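Local coordinates for protein LAR_0958 cell surface adhesin (Lactobacillus reuteri, PDB 4NG0) that is a surface-exposed adhesin of human strains that probably mediates attachment of the bacterium to mucus, here represented by a single repeat of the protein, at residues Y59-N64 with G85-T90. Residues are numbered along the deposited sequence; the frame is centred on the assembly and turned at random.
Sequences YTLSLN and GSYTYT
Tyr59 and Tyr89 face each other as an antiparallel hydrogen-bonded pair, joined by Tyr59 N to Tyr89 O and by Tyr89 N to Tyr59 O, each 2.8 Å. One step on, Thr60 and Thr88 form a non-hydrogen-bonded pair; their beta-branched side chains suit extended backbone, and Thr60 CG2 comes 4.1 Å from Thr88 OG1. Here Thr60 CA lies 3.1 Å from Tyr87 O, a CA-H...O contact. The same carbonyl accepts a longer bond from Leu61 N (3.2 Å), with the donor tilted from the carbonyl plane. Beyond it the strands part and water takes over: one molecule donates to Leu61 O and accepts from Tyr87 N, and a second links Ser62 OG to Gly85 O.

On the face bearing the tyrosines, the side chains of Leu61 and Tyr87 run alongside each other in the same direction. Tyr87 CG is anti to its backbone N (chi1 -176°), and its ring meets Leu61 obliquely, CD1 to CD1 at 3.7 Å. The same leucine methyl reaches Tyr89 CB at 4.1 Å, so it bridges the Tyr87 ring and Tyr89. Phe20 packs edge-to-face with Tyr87, and Trp45 does so with Tyr89, while the Tyr87 hydroxyl bonds to Thr24: tyrosine gives a buried apolar ring with a polar end that finds a partner. On the opposite face, Thr60 OG1 bonds to Asn46.

Strand 83-92 thus lies between strands 57-63, antiparallel to it, and 3-12, parallel to it, in a mixed sheet that is part of the ubiquitin-like beta-grasp fold of this MBG-domain repeat.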
ATOM      1  N   TYR A  59     -11.301  -2.686  -0.411  1.00  5.33           N
ATOM      2  CA  TYR A  59     -10.615  -1.578  -1.068  1.00  4.99           C
ATOM      3  C   TYR A  59      -9.224  -1.985  -1.515  1.00  5.84           C
ATOM      4  O   TYR A  59      -8.678  -2.986  -1.043  1.00  6.43           O
ATOM      5  CB  TYR A  59     -10.476  -0.410  -0.078  1.00  5.88           C
ATOM      6  CG  TYR A  59     -11.789   0.039   0.511  1.00  4.58           C
ATOM      7  CD1 TYR A  59     -12.231  -0.434   1.745  1.00  6.07           C
ATOM      8  CD2 TYR A  59     -12.593   0.922  -0.177  1.00  4.89           C
ATOM      9  CE1 TYR A  59     -13.441  -0.024   2.275  1.00  5.49           C
ATOM     10  CE2 TYR A  59     -13.819   1.347   0.345  1.00  4.64           C
ATOM     11  CZ  TYR A  59     -14.227   0.873   1.573  1.00  5.26           C
ATOM     12  OH  TYR A  59     -15.435   1.288   2.110  1.00  6.39           O
ATOM     13  N   THR A  60      -8.626  -1.197  -2.404  1.00  5.47           N
ATOM     14  CA  THR A  60      -7.218  -1.384  -2.739  1.00  5.45           C
ATOM     15  C   THR A  60      -6.436  -0.091  -2.609  1.00  6.67           C
ATOM     16  O   THR A  60      -7.009   0.998  -2.589  1.00  7.19           O
ATOM     17  CB  THR A  60      -7.011  -1.947  -4.165  1.00  9.23           C
ATOM     18  OG1 THR A  60      -7.471  -1.000  -5.134  1.00  9.43           O
ATOM     19  CG2 THR A  60      -7.758  -3.250  -4.342  1.00  8.49           C
ATOM     20  N   LEU A  61      -5.120  -0.223  -2.495  1.00  5.67           N
ATOM     21  CA  LEU A  61      -4.211   0.907  -2.573  1.00  6.35           C
ATOM     22  C   LEU A  61      -3.160   0.595  -3.616  1.00  8.51           C
ATOM     23  O   LEU A  61      -2.857  -0.572  -3.862  1.00  7.42           O
ATOM     24  CB  LEU A  61      -3.502   1.157  -1.244  1.00  8.18           C
ATOM     25  CG  LEU A  61      -4.378   1.650  -0.098  1.00  5.41           C
ATOM     26  CD1 LEU A  61      -4.784   0.481   0.807  1.00  7.66           C
ATOM     27  CD2 LEU A  61      -3.648   2.730   0.689  1.00  6.45           C
ATOM     28  N   SER A  62      -2.581   1.642  -4.198  1.00  6.85           N
ATOM     29  CA  SER A  62      -1.515   1.485  -5.182  1.00  6.88           C
ATOM     30  C   SER A  62      -0.370   2.411  -4.834  1.00  8.40           C
ATOM     31  O   SER A  62      -0.578   3.505  -4.303  1.00  9.77           O
ATOM     32  CB  SER A  62      -2.020   1.849  -6.580  1.00  8.57           C
ATOM     33  OG  SER A  62      -3.058   0.990  -7.009  1.00 12.31           O
ATOM     34  N   LEU A  63       0.851   1.971  -5.128  1.00  7.57           N
ATOM     35  CA  LEU A  63       2.005   2.843  -5.028  1.00  8.30           C
ATOM     36  C   LEU A  63       1.787   4.003  -6.001  1.00  6.60           C
ATOM     37  O   LEU A  63       1.443   3.781  -7.166  1.00 10.86           O
ATOM     38  CB  LEU A  63       3.280   2.075  -5.396  1.00  7.91           C
ATOM     39  CG  LEU A  63       4.590   2.835  -5.162  1.00  7.28           C
ATOM     40  CD1 LEU A  63       4.953   2.885  -3.684  1.00  9.02           C
ATOM     41  CD2 LEU A  63       5.706   2.167  -5.970  1.00  8.98           C
ATOM     42  N   ASN A  64       1.976   5.231  -5.516  1.00  9.08           N
ATOM     43  CA  ASN A  64       1.742   6.411  -6.351  1.00  9.84           C
ATOM     44  C   ASN A  64       3.061   6.969  -6.892  1.00 12.46           C
ATOM     45  O   ASN A  64       4.118   6.397  -6.633  1.00 10.25           O
ATOM     46  CB  ASN A  64       0.908   7.460  -5.596  1.00  9.59           C
ATOM     47  CG  ASN A  64       1.577   7.955  -4.331  1.00 10.08           C
ATOM     48  OD1 ASN A  64       2.789   8.126  -4.285  1.00  9.83           O
ATOM     49  ND2 ASN A  64       0.782   8.194  -3.292  1.00 10.07           N
ATOM     50  N   GLY A  85       2.200  -4.003  -8.706  1.00  6.54           N
ATOM     51  CA  GLY A  85       1.717  -4.612  -7.487  1.00  5.67           C
ATOM     52  C   GLY A  85       0.229  -4.532  -7.282  1.00  5.06           C
ATOM     53  O   GLY A  85      -0.504  -3.970  -8.098  1.00  7.21           O
ATOM     54  N   SER A  86      -0.208  -5.112  -6.170  1.00  5.39           N
ATOM     55  CA  SER A  86      -1.606  -5.130  -5.769  1.00  6.30           C
ATOM     56  C   SER A  86      -1.641  -5.158  -4.248  1.00  6.51           C
ATOM     57  O   SER A  86      -0.823  -5.814  -3.626  1.00  8.80           O
ATOM     58  CB  SER A  86      -2.308  -6.369  -6.346  1.00  7.37           C
ATOM     59  OG  SER A  86      -3.672  -6.444  -5.942  1.00 12.61           O
ATOM     60  N   TYR A  87      -2.584  -4.438  -3.648  1.00  5.76           N
ATOM     61  CA  TYR A  87      -2.699  -4.427  -2.195  1.00  5.58           C
ATOM     62  C   TYR A  87      -4.162  -4.274  -1.823  1.00  4.89           C
ATOM     63  O   TYR A  87      -4.830  -3.377  -2.316  1.00  6.40           O
ATOM     64  CB  TYR A  87      -1.874  -3.290  -1.576  1.00  7.64           C
ATOM     65  CG  TYR A  87      -1.903  -3.322  -0.065  1.00  6.02           C
ATOM     66  CD1 TYR A  87      -2.965  -2.767   0.646  1.00  7.31           C
ATOM     67  CD2 TYR A  87      -0.884  -3.934   0.650  1.00  5.41           C
ATOM     68  CE1 TYR A  87      -3.004  -2.821   2.019  1.00  6.91           C
ATOM     69  CE2 TYR A  87      -0.910  -3.990   2.027  1.00  5.97           C
ATOM     70  CZ  TYR A  87      -1.979  -3.433   2.707  1.00  6.94           C
ATOM     71  OH  TYR A  87      -2.014  -3.479   4.081  1.00  8.08           O
ATOM     72  N   THR A  88      -4.657  -5.148  -0.957  1.00  5.42           N
ATOM     73  CA  THR A  88      -6.075  -5.136  -0.604  1.00  5.22           C
ATOM     74  C   THR A  88      -6.320  -4.873   0.882  1.00  6.96           C
ATOM     75  O   THR A  88      -5.756  -5.548   1.749  1.00  7.23           O
ATOM     76  CB  THR A  88      -6.749  -6.469  -0.994  1.00  6.11           C
ATOM     77  OG1 THR A  88      -6.589  -6.677  -2.403  1.00 10.67           O
ATOM     78  CG2 THR A  88      -8.243  -6.433  -0.667  1.00  9.38           C
ATOM     79  N   TYR A  89      -7.177  -3.899   1.173  1.00  5.66           N
ATOM     80  CA  TYR A  89      -7.525  -3.552   2.549  1.00  6.24           C
ATOM     81  C   TYR A  89      -9.024  -3.715   2.707  1.00  4.43           C
ATOM     82  O   TYR A  89      -9.798  -3.112   1.952  1.00  5.39           O
ATOM     83  CB  TYR A  89      -7.131  -2.098   2.876  1.00  6.33           C
ATOM     84  CG  TYR A  89      -7.179  -1.807   4.370  1.00  5.52           C
ATOM     85  CD1 TYR A  89      -8.408  -1.694   5.039  1.00  7.13           C
ATOM     86  CD2 TYR A  89      -6.014  -1.683   5.119  1.00  8.04           C
ATOM     87  CE1 TYR A  89      -8.469  -1.460   6.385  1.00  6.57           C
ATOM     88  CE2 TYR A  89      -6.072  -1.444   6.487  1.00  8.87           C
ATOM     89  CZ  TYR A  89      -7.304  -1.337   7.111  1.00  7.30           C
ATOM     90  OH  TYR A  89      -7.379  -1.103   8.469  1.00 12.57           O
ATOM     91  N   THR A  90      -9.437  -4.531   3.677  1.00  4.33           N
ATOM     92  CA  THR A  90     -10.857  -4.758   3.920  1.00  4.42           C
ATOM     93  C   THR A  90     -11.320  -4.155   5.240  1.00  4.96           C
ATOM     94  O   THR A  90     -10.685  -4.336   6.278  1.00  6.31           O
ATOM     95  CB  THR A  90     -11.158  -6.271   3.935  1.00  5.55           C
ATOM     96  OG1 THR A  90     -10.751  -6.836   2.683  1.00  7.64           O
ATOM     97  CG2 THR A  90     -12.640  -6.546   4.150  1.00  9.49           C
TER
HETATM   98  O   HOH W   1      -3.743  -2.400  -5.628  1.00 13.10           O
HETATM   99  O   HOH W   2      -1.881  -1.372  -7.551  1.00 20.64           O